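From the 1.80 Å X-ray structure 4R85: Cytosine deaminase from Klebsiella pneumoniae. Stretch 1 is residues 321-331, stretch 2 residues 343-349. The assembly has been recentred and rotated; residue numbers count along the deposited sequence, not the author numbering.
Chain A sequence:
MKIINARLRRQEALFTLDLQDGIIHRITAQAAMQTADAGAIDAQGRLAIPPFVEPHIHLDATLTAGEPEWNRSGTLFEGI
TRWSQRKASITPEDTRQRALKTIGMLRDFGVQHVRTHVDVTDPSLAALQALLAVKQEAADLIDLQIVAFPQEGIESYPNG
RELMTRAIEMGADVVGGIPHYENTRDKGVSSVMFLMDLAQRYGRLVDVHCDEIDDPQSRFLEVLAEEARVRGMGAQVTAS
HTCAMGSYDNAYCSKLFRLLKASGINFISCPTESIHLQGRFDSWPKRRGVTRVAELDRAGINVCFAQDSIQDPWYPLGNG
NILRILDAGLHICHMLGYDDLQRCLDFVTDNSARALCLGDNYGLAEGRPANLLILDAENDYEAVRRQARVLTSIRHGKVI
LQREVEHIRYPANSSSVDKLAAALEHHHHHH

Stretch 1 321-331: NILRILDAGLH
Stretch 2 (343-349) RCLDFVT

The contact joins a regular α-helix, running through Leu323 to His331 and continuing later in the chain, to a short 3-10 segment at Cys344–Phe347. The side-chain contacts across the interface are apolar, and no hydrogen bond links the stretches; 335 Å² is buried, both sides summed. The nearest CA atoms across the contact, those of Ile322 and Val348, lie 7.1 Å apart.

Leu326 is the hub. Its CA–CB bond points toward the 3-10 segment, and with chi1 t and chi2 p (177°, 59°) it reaches four residues. Leu326 CD2 lies 3.8 Å from Leu345 CD2 and 4.1 Å from Cys344 SG, Leu326 CD1 lies 4.2 Å from Phe347 CB, and Leu326 CB lies 4.0 Å from Val348 CG1. Leu326 CD1 also packs 3.5 Å from Cys344 O, a van der Waals approach to a carbonyl that already accepts from Phe347 N.

One turn to each side, the helix adds further contacts. Ile322 (chi1 t, chi2 97°, between wells) places CG1 3.6 Å from Val348 CG1, while Leu330 (m, t) places CD1 3.8 Å from Cys344 CB. The i, i+4 spacing sets Ile322, Leu326 and Leu330 along one helix face, so contacts pass from Val348 to Cys344 as the helix advances. Leu323 (m, t) starts sideways, yet its CD2 comes within 4.0 Å of Leu345 CD2. Leu345 (m, t) likewise leaves its backbone pointing away and returns at its end. Cys344 has chi1 p (65°), Val348 m (-62°) and Phe347 m (-59°, chi2 -69°).

Backbone hydrogen bonds hold each element in shape. In the helix, i+4 to i bonds run from Leu326 N to Ile322 O (2.9 Å) through His331 N to Asp327 O (3.1 Å), with phi/psi near -60/-45 from Ile325 to Gly329. In the second stretch, i+3 to i bonds join Asp346 N to Arg343 O (3.1 Å), Phe347 N to Cys344 O (3.2 Å) and Val348 N to Leu345 O (3.1 Å); Val348 then leaves the 3-10 values, with phi/psi -129/8.

Several polar side chains also bond within their own stretch, and some are bonded elsewhere in the structure. Asn321 (chi1 t) caps the helix, its OD1 accepting from Leu323 N at 3.1 Å. His331 ND1 donates to Asp327 O at 2.7 Å. Arg343, p at chi1 through chi3, curls back so that NE forms a salt bridge with Asp346 OD2 at 2.9 Å. Thr349 (chi1 p) donates from OG1 to Leu345 O at 2.8 Å, binding the segment's exit to its second residue.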

# COMPACT_ATOMS: atom_id res chain seq x y z
N ASN A 321 9.19 -3.28 -6.03
CA ASN A 321 8.30 -2.36 -6.76
C ASN A 321 8.12 -1.01 -6.06
O ASN A 321 7.36 -0.90 -5.09
CB ASN A 321 6.93 -3.01 -7.00
CG ASN A 321 6.00 -2.14 -7.84
OD1 ASN A 321 6.42 -1.19 -8.49
ND2 ASN A 321 4.71 -2.48 -7.82
N ILE A 322 8.81 0.02 -6.55
CA ILE A 322 8.76 1.34 -5.92
C ILE A 322 7.37 2.01 -6.03
O ILE A 322 7.03 2.90 -5.24
CB ILE A 322 9.86 2.29 -6.50
CG1 ILE A 322 10.11 3.48 -5.56
CG2 ILE A 322 9.48 2.77 -7.89
CD1 ILE A 322 11.29 3.30 -4.63
N LEU A 323 6.56 1.57 -6.99
CA LEU A 323 5.21 2.14 -7.12
C LEU A 323 4.33 1.76 -5.92
O LEU A 323 3.40 2.48 -5.57
CB LEU A 323 4.54 1.69 -8.42
CG LEU A 323 5.12 2.33 -9.69
CD1 LEU A 323 4.30 1.94 -10.91
CD2 LEU A 323 5.19 3.85 -9.53
N ARG A 324 4.64 0.63 -5.29
CA ARG A 324 3.90 0.23 -4.11
C ARG A 324 4.24 1.19 -2.97
O ARG A 324 3.37 1.58 -2.20
CB ARG A 324 4.24 -1.23 -3.72
CG ARG A 324 3.29 -1.84 -2.69
CD ARG A 324 3.71 -3.27 -2.30
NE ARG A 324 5.07 -3.29 -1.77
CZ ARG A 324 5.37 -3.28 -0.48
NH1 ARG A 324 4.42 -3.28 0.44
NH2 ARG A 324 6.65 -3.27 -0.10
N ILE A 325 5.52 1.56 -2.88
CA ILE A 325 6.01 2.50 -1.87
C ILE A 325 5.41 3.89 -2.07
O ILE A 325 4.99 4.56 -1.12
CB ILE A 325 7.54 2.64 -1.94
CG1 ILE A 325 8.22 1.29 -1.77
CG2 ILE A 325 8.06 3.66 -0.93
CD1 ILE A 325 7.57 0.35 -0.78
N LEU A 326 5.40 4.33 -3.33
CA LEU A 326 4.79 5.60 -3.68
C LEU A 326 3.35 5.63 -3.21
O LEU A 326 2.93 6.58 -2.58
CB LEU A 326 4.88 5.84 -5.19
CG LEU A 326 4.20 7.11 -5.72
CD1 LEU A 326 4.81 8.34 -5.06
CD2 LEU A 326 4.33 7.19 -7.25
N ASP A 327 2.59 4.58 -3.52
CA ASP A 327 1.20 4.49 -3.10
C ASP A 327 1.08 4.69 -1.57
O ASP A 327 0.30 5.53 -1.08
CB ASP A 327 0.63 3.13 -3.51
CG ASP A 327 -0.87 3.02 -3.29
OD1 ASP A 327 -1.31 1.99 -2.74
OD2 ASP A 327 -1.61 3.94 -3.71
N ALA A 328 1.88 3.92 -0.84
CA ALA A 328 1.89 3.98 0.62
C ALA A 328 2.20 5.38 1.12
O ALA A 328 1.53 5.90 2.01
CB ALA A 328 2.92 3.00 1.17
N GLY A 329 3.23 5.98 0.53
CA GLY A 329 3.67 7.30 0.93
C GLY A 329 2.60 8.34 0.72
O GLY A 329 2.35 9.16 1.60
N LEU A 330 1.95 8.32 -0.44
CA LEU A 330 0.90 9.29 -0.72
C LEU A 330 -0.26 9.20 0.27
O LEU A 330 -0.86 10.23 0.63
CB LEU A 330 0.40 9.14 -2.16
CG LEU A 330 1.42 9.36 -3.28
CD1 LEU A 330 0.74 9.16 -4.63
CD2 LEU A 330 2.04 10.75 -3.20
N HIS A 331 -0.60 7.98 0.68
CA HIS A 331 -1.68 7.78 1.66
C HIS A 331 -1.27 8.27 3.05
O HIS A 331 -1.97 9.06 3.68
CB HIS A 331 -2.07 6.30 1.77
CG HIS A 331 -2.89 5.79 0.62
ND1 HIS A 331 -2.35 5.56 -0.64
CD2 HIS A 331 -4.19 5.44 0.54
CE1 HIS A 331 -3.30 5.11 -1.44
NE2 HIS A 331 -4.43 5.02 -0.75
N ARG A 343 1.61 14.99 -10.28
CA ARG A 343 3.08 15.03 -10.33
C ARG A 343 3.74 14.05 -9.36
O ARG A 343 4.92 14.19 -9.04
CB ARG A 343 3.60 16.46 -10.06
CG ARG A 343 3.03 17.17 -8.82
CD ARG A 343 3.53 16.60 -7.48
NE ARG A 343 4.98 16.73 -7.33
CZ ARG A 343 5.56 17.40 -6.33
NH1 ARG A 343 6.89 17.49 -6.28
NH2 ARG A 343 4.82 17.97 -5.39
N CYS A 344 2.99 13.06 -8.88
CA CYS A 344 3.50 12.18 -7.82
C CYS A 344 4.70 11.34 -8.24
O CYS A 344 5.46 10.85 -7.39
CB CYS A 344 2.40 11.27 -7.26
SG CYS A 344 1.74 10.08 -8.46
N LEU A 345 4.91 11.16 -9.54
CA LEU A 345 6.06 10.36 -9.97
C LEU A 345 7.41 11.05 -9.67
O LEU A 345 8.46 10.39 -9.65
CB LEU A 345 5.96 9.95 -11.45
CG LEU A 345 4.94 8.85 -11.76
CD1 LEU A 345 4.91 8.53 -13.26
CD2 LEU A 345 5.21 7.59 -10.92
N ASP A 346 7.36 12.36 -9.41
CA ASP A 346 8.54 13.10 -8.93
C ASP A 346 9.26 12.38 -7.79
O ASP A 346 10.49 12.38 -7.71
CB ASP A 346 8.15 14.48 -8.40
CG ASP A 346 7.76 15.48 -9.48
OD1 ASP A 346 7.95 15.20 -10.69
OD2 ASP A 346 7.28 16.56 -9.10
N PHE A 347 8.48 11.80 -6.88
CA PHE A 347 9.03 11.26 -5.63
C PHE A 347 9.78 9.95 -5.78
O PHE A 347 10.44 9.50 -4.84
CB PHE A 347 7.92 11.14 -4.57
CG PHE A 347 7.27 12.46 -4.26
CD1 PHE A 347 7.97 13.45 -3.59
CD2 PHE A 347 5.98 12.73 -4.68
CE1 PHE A 347 7.39 14.68 -3.32
CE2 PHE A 347 5.39 13.95 -4.41
CZ PHE A 347 6.09 14.93 -3.73
N VAL A 348 9.68 9.34 -6.96
CA VAL A 348 10.39 8.08 -7.22
C VAL A 348 11.21 8.13 -8.50
O VAL A 348 11.73 7.11 -8.95
CB VAL A 348 9.43 6.90 -7.26
CG1 VAL A 348 8.74 6.74 -5.90
CG2 VAL A 348 8.42 7.09 -8.38
N THR A 349 11.32 9.31 -9.09
CA THR A 349 12.19 9.53 -10.24
C THR A 349 13.08 10.76 -10.05
O THR A 349 14.17 10.67 -9.48
CB THR A 349 11.39 9.62 -11.60
OG1 THR A 349 10.44 10.69 -11.55
CG2 THR A 349 10.68 8.30 -11.92